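Local coordinates for oligoribonuclease (Colwellia psychrerythraea, PDB 6A4D), which hydrolyses small RNAs as an exonuclease of the DEDD family, probably trimming short oligoribonucleotides to mononucleotides with the help of divalent metal ions, at the interface of chains A and B. Residues are numbered along the deposited sequence; one frame, centred on the assembly and turned at random. Chains: chain A/B, Oligoribonuclease.

The interface of chains A and B. Residues chain A 111, 138, 141-142, 145-146; chain B 104-106, 131, 133.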
ATOM      1  N   SER A 111      -4.674  -3.240   4.493  1.00 34.10           N
ATOM      2  CA  SER A 111      -3.224  -3.487   4.334  1.00 33.76           C
ATOM      3  C   SER A 111      -2.967  -4.295   3.062  1.00 32.11           C
ATOM      4  O   SER A 111      -2.165  -5.267   3.011  1.00 31.48           O
ATOM      5  CB  SER A 111      -2.621  -4.133   5.595  1.00 30.92           C
ATOM      6  OG  SER A 111      -2.448  -3.152   6.588  1.00 35.73           O
ATOM      7  N   SER A 138      -7.254   0.308   5.708  1.00 27.48           N
ATOM      8  CA  SER A 138      -6.489   0.557   6.919  1.00 27.78           C
ATOM      9  C   SER A 138      -5.837   1.918   6.926  1.00 25.82           C
ATOM     10  O   SER A 138      -5.554   2.404   7.983  1.00 25.60           O
ATOM     11  CB  SER A 138      -5.409  -0.500   7.125  1.00 28.86           C
ATOM     12  OG  SER A 138      -6.000  -1.753   7.152  1.00 28.83           O
ATOM     13  N   LYS A 141      -8.661   3.604   8.419  1.00 28.12           N
ATOM     14  CA  LYS A 141      -8.564   3.260   9.842  1.00 30.51           C
ATOM     15  C   LYS A 141      -7.553   4.067  10.651  1.00 30.87           C
ATOM     16  O   LYS A 141      -7.860   4.545  11.751  1.00 29.76           O
ATOM     17  CB  LYS A 141      -8.294   1.781  10.008  1.00 30.83           C
ATOM     18  CG  LYS A 141      -8.688   1.282  11.387  1.00 30.77           C
ATOM     19  CD  LYS A 141      -7.801   0.121  11.800  1.00 33.89           C
ATOM     20  CE  LYS A 141      -7.861  -1.040  10.815  1.00 30.97           C
ATOM     21  NZ  LYS A 141      -9.186  -1.698  10.817  1.00 31.76           N
ATOM     22  N   GLU A 142      -6.369   4.274  10.092  1.00 27.00           N
ATOM     23  CA  GLU A 142      -5.398   5.107  10.768  1.00 25.99           C
ATOM     24  C   GLU A 142      -5.824   6.581  10.847  1.00 29.66           C
ATOM     25  O   GLU A 142      -5.529   7.205  11.856  1.00 29.11           O
ATOM     26  CB  GLU A 142      -4.044   4.964  10.154  1.00 27.46           C
ATOM     27  CG  GLU A 142      -3.409   3.552  10.352  1.00 28.22           C
ATOM     28  CD  GLU A 142      -3.030   3.296  11.828  1.00 33.86           C
ATOM     29  OE1 GLU A 142      -2.473   4.222  12.442  1.00 36.42           O
ATOM     30  OE2 GLU A 142      -3.336   2.197  12.377  1.00 37.35           O
ATOM     31  N   LYS A 145      -8.582   6.581  13.709  1.00 29.86           N
ATOM     32  CA  LYS A 145      -7.867   6.574  14.988  1.00 30.77           C
ATOM     33  C   LYS A 145      -7.499   7.948  15.525  1.00 32.30           C
ATOM     34  O   LYS A 145      -7.682   8.244  16.692  1.00 33.19           O
ATOM     35  CB  LYS A 145      -6.641   5.689  14.949  1.00 32.83           C
ATOM     36  CG  LYS A 145      -7.026   4.224  14.919  1.00 33.41           C
ATOM     37  CD  LYS A 145      -5.912   3.323  14.452  1.00 38.10           C
ATOM     38  CE  LYS A 145      -4.638   3.624  15.200  1.00 43.00           C
ATOM     39  NZ  LYS A 145      -3.795   2.410  15.198  1.00 42.40           N
ATOM     40  N   ARG A 146      -7.035   8.796  14.654  1.00 32.13           N
ATOM     41  CA  ARG A 146      -6.508  10.082  15.038  1.00 35.71           C
ATOM     42  C   ARG A 146      -7.489  11.194  14.933  1.00 36.13           C
ATOM     43  O   ARG A 146      -7.387  12.131  15.664  1.00 38.34           O
ATOM     44  CB  ARG A 146      -5.320  10.447  14.140  1.00 36.55           C
ATOM     45  CG  ARG A 146      -4.178   9.468  14.340  1.00 35.48           C
ATOM     46  CD  ARG A 146      -2.992   9.825  13.442  1.00 37.61           C
ATOM     47  NE  ARG A 146      -1.846   8.941  13.729  1.00 39.10           N
ATOM     48  CZ  ARG A 146      -1.819   7.628  13.536  1.00 39.18           C
ATOM     49  NH1 ARG A 146      -2.859   6.959  13.056  1.00 36.77           N
ATOM     50  NH2 ARG A 146      -0.713   6.953  13.833  1.00 42.18           N
TER
ATOM     51  N   LYS B 104       4.347   2.862  15.931  1.00 45.26           N
ATOM     52  CA  LYS B 104       3.203   3.753  16.172  1.00 48.12           C
ATOM     53  C   LYS B 104       2.724   4.432  14.890  1.00 46.06           C
ATOM     54  O   LYS B 104       1.550   4.379  14.570  1.00 43.02           O
ATOM     55  CB  LYS B 104       3.580   4.848  17.190  1.00 53.63           C
ATOM     56  CG  LYS B 104       3.551   4.360  18.640  1.00 55.48           C
ATOM     57  CD  LYS B 104       2.123   4.268  19.137  1.00 62.72           C
ATOM     58  CE  LYS B 104       2.055   3.737  20.561  1.00 70.49           C
ATOM     59  NZ  LYS B 104       2.467   2.309  20.622  1.00 75.51           N
ATOM     60  N   SER B 105       3.631   5.062  14.164  1.00 37.70           N
ATOM     61  CA  SER B 105       3.268   5.709  12.931  1.00 40.68           C
ATOM     62  C   SER B 105       3.323   4.765  11.746  1.00 42.22           C
ATOM     63  O   SER B 105       4.296   3.999  11.597  1.00 44.94           O
ATOM     64  CB  SER B 105       4.204   6.843  12.634  1.00 41.85           C
ATOM     65  OG  SER B 105       3.726   7.572  11.509  1.00 41.88           O
ATOM     66  N   PRO B 106       2.296   4.831  10.873  1.00 38.85           N
ATOM     67  CA  PRO B 106       2.428   4.147   9.589  1.00 35.07           C
ATOM     68  C   PRO B 106       3.323   4.939   8.675  1.00 34.91           C
ATOM     69  O   PRO B 106       3.652   6.106   8.970  1.00 33.48           O
ATOM     70  CB  PRO B 106       0.977   4.147   9.063  1.00 34.04           C
ATOM     71  CG  PRO B 106       0.374   5.378   9.649  1.00 32.80           C
ATOM     72  CD  PRO B 106       0.962   5.457  11.023  1.00 35.59           C
ATOM     73  N   HIS B 131       5.044   1.324  12.166  1.00 36.95           N
ATOM     74  CA  HIS B 131       3.907   0.392  12.200  1.00 34.86           C
ATOM     75  C   HIS B 131       3.831  -0.307  10.833  1.00 31.67           C
ATOM     76  O   HIS B 131       4.338   0.245   9.857  1.00 34.57           O
ATOM     77  CB  HIS B 131       2.624   1.205  12.416  1.00 36.09           C
ATOM     78  CG  HIS B 131       1.432   0.387  12.786  1.00 35.19           C
ATOM     79  ND1 HIS B 131       0.763  -0.424  11.894  1.00 36.32           N
ATOM     80  CD2 HIS B 131       0.763   0.282  13.951  1.00 36.27           C
ATOM     81  CE1 HIS B 131      -0.253  -1.005  12.501  1.00 36.18           C
ATOM     82  NE2 HIS B 131      -0.281  -0.589  13.748  1.00 33.42           N
ATOM     83  N   ARG B 133       1.322  -0.730   8.887  1.00 34.23           N
ATOM     84  CA  ARG B 133       0.359  -0.063   8.013  1.00 28.56           C
ATOM     85  C   ARG B 133       0.943   1.065   7.225  1.00 32.23           C
ATOM     86  O   ARG B 133       1.933   1.675   7.642  1.00 30.99           O
ATOM     87  CB  ARG B 133      -0.831   0.470   8.798  1.00 30.90           C
ATOM     88  CG  ARG B 133      -1.719  -0.676   9.229  1.00 32.61           C
ATOM     89  CD  ARG B 133      -2.901  -0.189  10.033  1.00 31.73           C
ATOM     90  NE  ARG B 133      -3.667  -1.322  10.555  1.00 29.90           N
ATOM     91  CZ  ARG B 133      -4.280  -1.368  11.748  1.00 34.14           C
ATOM     92  NH1 ARG B 133      -4.259  -0.318  12.579  1.00 35.64           N
ATOM     93  NH2 ARG B 133      -4.930  -2.475  12.115  1.00 31.88           N
TER
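Helix 137-147 of chain A meets loop residues of chain B in one patch of the two-fold interface of this exonuclease. The contact turns on an arginine–carboxylate salt bridge. B:Arg133 runs extended from CG to NE and crosses A:Glu142 at about a right angle. The guanidinium nitrogen NH1 of B:Arg133 gives a hydrogen bond to the carboxylate oxygen OE2 of A:Glu142, 2.7 Å away. OE2 is met nearly along its C-O axis and lies in the guanidinium plane. The bond joins one nitrogen to one oxygen, and the carboxylate is turned 41° from the guanidinium plane, so this is not a flat two-bond fork.

A:Glu142 is bent at chi2 (-69°) and is held by its own helix. The side-chain amine nitrogen NZ of A:Lys145 bonds the same OE2 of A:Glu142 at 2.9 Å, on its syn lone pair. A:Arg146 NH1 reaches OE1 of A:Glu142 at 2.8 Å from above the carboxylate plane, and also bonds the backbone O of A:Glu142. Three cationic groups thus share one carboxylate, which would probably keep it ionised. Replacing A:Glu142 with an alanine would probably cost the bridge to B:Arg133 and leave these like charges close together without this carboxylate between them.

The outer carbons of A:Lys141 cross B:Arg133 obliquely, CE above one guanidinium face and offset toward its rim, 3.7 Å from CZ of B:Arg133. CB of A:Ser138 lies 3.9 Å from CD of B:Arg133. Further along, A:Arg146 meets B:Pro106 tip to tip, NH2 standing 3.6 Å from the ring carbon CD. Within chain B, the backbone N of B:Arg133 bonds ND1 of B:His131 at 3.1 Å, in the ring plane, which would help hold the ring's turn. One face of that ring lies toward OE2 of A:Glu142.

A:Ser111, A:Ser138 and A:Lys141 also line a pocket for pNP-TMP, so the patch joins the subunits beside a nucleotide site. Its twin repeats the link in the dimer, which is likely the working form.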